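Ebony (Drosophila melanogaster, PDB 6DYM) probably joins beta-alanine to biogenic amines such as dopamine as a nonribosomal peptide synthetase, this piece being its C-terminal, atypical condensation domain. Local coordinates at residues A[2-7]-A[137-142]. Residues are numbered along the deposited sequence; the frame is centred on the assembly and turned at random.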
ATOM      1  N   LEU A   2      20.352  10.510   6.615  1.00 43.36           N
ATOM      2  CA  LEU A   2      19.996   9.717   5.445  1.00 43.38           C
ATOM      3  C   LEU A   2      19.610  10.639   4.293  1.00 36.86           C
ATOM      4  O   LEU A   2      18.712  11.473   4.433  1.00 44.27           O
ATOM      5  CB  LEU A   2      18.852   8.766   5.785  1.00 39.85           C
ATOM      6  CG  LEU A   2      18.429   7.778   4.697  1.00 34.15           C
ATOM      7  CD1 LEU A   2      19.608   6.948   4.225  1.00 33.17           C
ATOM      8  CD2 LEU A   2      17.312   6.881   5.215  1.00 32.00           C
ATOM      9  N   LYS A   3      20.288  10.494   3.159  1.00 35.61           N
ATOM     10  CA  LYS A   3      20.010  11.285   1.967  1.00 40.50           C
ATOM     11  C   LYS A   3      19.329  10.398   0.935  1.00 31.40           C
ATOM     12  O   LYS A   3      19.831   9.316   0.617  1.00 33.35           O
ATOM     13  CB  LYS A   3      21.296  11.886   1.394  1.00 46.45           C
ATOM     14  CG  LYS A   3      22.059  12.761   2.374  1.00 47.98           C
ATOM     15  CD  LYS A   3      21.463  14.156   2.461  1.00 51.77           C
ATOM     16  CE  LYS A   3      22.497  15.157   2.950  1.00 55.78           C
ATOM     17  NZ  LYS A   3      22.137  16.555   2.594  1.00 61.34           N
ATOM     18  N   MET A   4      18.196  10.857   0.408  1.00 28.25           N
ATOM     19  CA  MET A   4      17.336  10.017  -0.408  1.00 31.61           C
ATOM     20  C   MET A   4      16.962  10.712  -1.708  1.00 30.10           C
ATOM     21  O   MET A   4      16.935  11.941  -1.801  1.00 30.88           O
ATOM     22  CB  MET A   4      16.057   9.631   0.347  1.00 25.79           C
ATOM     23  CG  MET A   4      16.267   8.559   1.397  1.00 30.75           C
ATOM     24  SD  MET A   4      14.853   8.435   2.504  1.00 27.10           S
ATOM     25  CE  MET A   4      14.992   9.977   3.402  1.00 23.12           C
ATOM     26  N   GLU A   5      16.641   9.899  -2.711  1.00 28.29           N
ATOM     27  CA  GLU A   5      16.166  10.400  -3.991  1.00 29.86           C
ATOM     28  C   GLU A   5      15.072   9.485  -4.517  1.00 24.10           C
ATOM     29  O   GLU A   5      15.215   8.258  -4.482  1.00 22.99           O
ATOM     30  CB  GLU A   5      17.305  10.492  -5.004  1.00 23.85           C
ATOM     31  CG  GLU A   5      16.852  10.922  -6.383  1.00 29.96           C
ATOM     32  CD  GLU A   5      17.978  10.886  -7.400  1.00 43.59           C
ATOM     33  OE1 GLU A   5      19.080  10.401  -7.058  1.00 42.72           O
ATOM     34  OE2 GLU A   5      17.756  11.336  -8.543  1.00 43.60           O
ATOM     35  N   ALA A   6      13.991  10.082  -5.010  1.00 25.85           N
ATOM     36  CA  ALA A   6      12.885   9.337  -5.596  1.00 29.07           C
ATOM     37  C   ALA A   6      13.106   9.192  -7.094  1.00 30.34           C
ATOM     38  O   ALA A   6      13.303  10.188  -7.796  1.00 32.71           O
ATOM     39  CB  ALA A   6      11.555  10.043  -5.326  1.00 25.68           C
ATOM     40  N   VAL A   7      13.061   7.956  -7.579  1.00 24.75           N
ATOM     41  CA  VAL A   7      13.325   7.649  -8.982  1.00 26.90           C
ATOM     42  C   VAL A   7      12.126   6.899  -9.554  1.00 25.13           C
ATOM     43  O   VAL A   7      11.662   5.929  -8.937  1.00 22.57           O
ATOM     44  CB  VAL A   7      14.620   6.833  -9.125  1.00 30.83           C
ATOM     45  CG1 VAL A   7      14.731   6.236 -10.516  1.00 30.71           C
ATOM     46  CG2 VAL A   7      15.830   7.704  -8.806  1.00 31.11           C
ATOM     47  N   ILE A 137      11.698   5.576   9.627  1.00 29.06           N
ATOM     48  CA  ILE A 137      10.842   6.749   9.774  1.00 29.74           C
ATOM     49  C   ILE A 137      11.211   7.818   8.750  1.00 25.96           C
ATOM     50  O   ILE A 137      10.335   8.448   8.145  1.00 27.47           O
ATOM     51  CB  ILE A 137      10.929   7.278  11.216  1.00 35.21           C
ATOM     52  CG1 ILE A 137      10.128   6.366  12.149  1.00 40.94           C
ATOM     53  CG2 ILE A 137      10.441   8.716  11.305  1.00 30.15           C
ATOM     54  CD1 ILE A 137       8.626   6.513  12.004  1.00 39.95           C
ATOM     55  N   ALA A 138      12.509   8.038   8.533  1.00 24.19           N
ATOM     56  CA  ALA A 138      12.924   9.009   7.524  1.00 30.19           C
ATOM     57  C   ALA A 138      12.426   8.611   6.138  1.00 20.11           C
ATOM     58  O   ALA A 138      11.923   9.453   5.385  1.00 27.02           O
ATOM     59  CB  ALA A 138      14.446   9.158   7.524  1.00 21.75           C
ATOM     60  N   CYS A 139      12.557   7.330   5.782  1.00 21.20           N
ATOM     61  CA  CYS A 139      12.118   6.889   4.463  1.00 26.15           C
ATOM     62  C   CYS A 139      10.604   7.026   4.312  1.00 21.58           C
ATOM     63  O   CYS A 139      10.119   7.473   3.267  1.00 22.45           O
ATOM     64  CB  CYS A 139      12.568   5.449   4.215  1.00 23.12           C
ATOM     65  SG  CYS A 139      12.411   4.899   2.494  1.00 25.36           S
ATOM     66  N   MET A 140       9.844   6.677   5.355  1.00 23.23           N
ATOM     67  CA  MET A 140       8.391   6.812   5.285  0.66 25.17           C
ATOM     68  C   MET A 140       7.980   8.266   5.087  1.00 24.32           C
ATOM     69  O   MET A 140       7.128   8.568   4.241  1.00 23.82           O
ATOM     70  CB  MET A 140       7.746   6.239   6.550  0.66 26.21           C
ATOM     71  CG  MET A 140       7.842   4.723   6.664  0.66 27.73           C
ATOM     72  SD  MET A 140       6.977   3.863   5.331  0.66 28.41           S
ATOM     73  CE  MET A 140       5.297   3.892   5.954  0.66 31.37           C
ATOM     74  N   HIS A 141       8.573   9.183   5.863  1.00 19.76           N
ATOM     75  CA  HIS A 141       8.293  10.606   5.673  1.00 22.24           C
ATOM     76  C   HIS A 141       8.622  11.036   4.246  1.00 26.07           C
ATOM     77  O   HIS A 141       7.879  11.808   3.628  1.00 25.84           O
ATOM     78  CB  HIS A 141       9.092  11.452   6.675  1.00 21.93           C
ATOM     79  CG  HIS A 141       8.448  11.582   8.028  1.00 24.64           C
ATOM     80  ND1 HIS A 141       7.275  12.273   8.235  1.00 21.49           N
ATOM     81  CD2 HIS A 141       8.830  11.122   9.243  1.00 28.88           C
ATOM     82  CE1 HIS A 141       6.953  12.223   9.516  1.00 24.63           C
ATOM     83  NE2 HIS A 141       7.881  11.528  10.150  1.00 22.81           N
ATOM     84  N   PHE A 142       9.733  10.533   3.702  1.00 20.01           N
ATOM     85  CA  PHE A 142      10.158  10.922   2.361  1.00 26.77           C
ATOM     86  C   PHE A 142       9.183  10.416   1.303  1.00 23.74           C
ATOM     87  O   PHE A 142       8.795  11.158   0.394  1.00 23.46           O
ATOM     88  CB  PHE A 142      11.570  10.391   2.100  1.00 25.25           C
ATOM     89  CG  PHE A 142      12.159  10.825   0.788  1.00 26.55           C
ATOM     90  CD1 PHE A 142      12.791  12.054   0.667  1.00 25.00           C
ATOM     91  CD2 PHE A 142      12.102   9.996  -0.320  1.00 28.26           C
ATOM     92  CE1 PHE A 142      13.342  12.450  -0.542  1.00 29.67           C
ATOM     93  CE2 PHE A 142      12.652  10.386  -1.532  1.00 31.17           C
ATOM     94  CZ  PHE A 142      13.272  11.612  -1.644  1.00 29.77           C
TER
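A Met-aromatic contact between Met4 and Phe142 joins edge strand 4-8 to helix 133-153. Met4 CB stands 3.8 Å from the centroid of the Phe142 ring and only 3° off its normal, which identifies a CH-pi contact over the centre of that face. The sulfur approaches obliquely, Met4 SD lying 4.6 Å from the same centroid, as methionine and ring pass alongside in opposing senses. A bend at chi3 (-69°) places Met4 CE 3.7 Å from Phe142 CB and 4.2 Å from Ala138 CB, while Met4 SD rests 3.7 Å from Cys139 CA. Phe142 CG is anti to its backbone N (chi1 -175°), and the ring reaches the strand backbone: Ala6 N meets its edge in plane, 3.7 Å from Phe142 CE2. An alanine in place of Phe142 would probably deprive Met4 CB of the ring face and Ala6 N of its edge neighbour, opening a gap between strand and helix. No hydrogen bond crosses; the strand's backbone bonds go to strand 62-66, whose Val64 touches both Met4 and Phe142. Helix 133-153 links parallel strands 119-127 and 158-163 in a beta-alpha-beta crossover, and with strand 205-212 inserted between 158-163 and 178-184 the arrangement is consistent with a GNAT-like acyltransferase fold.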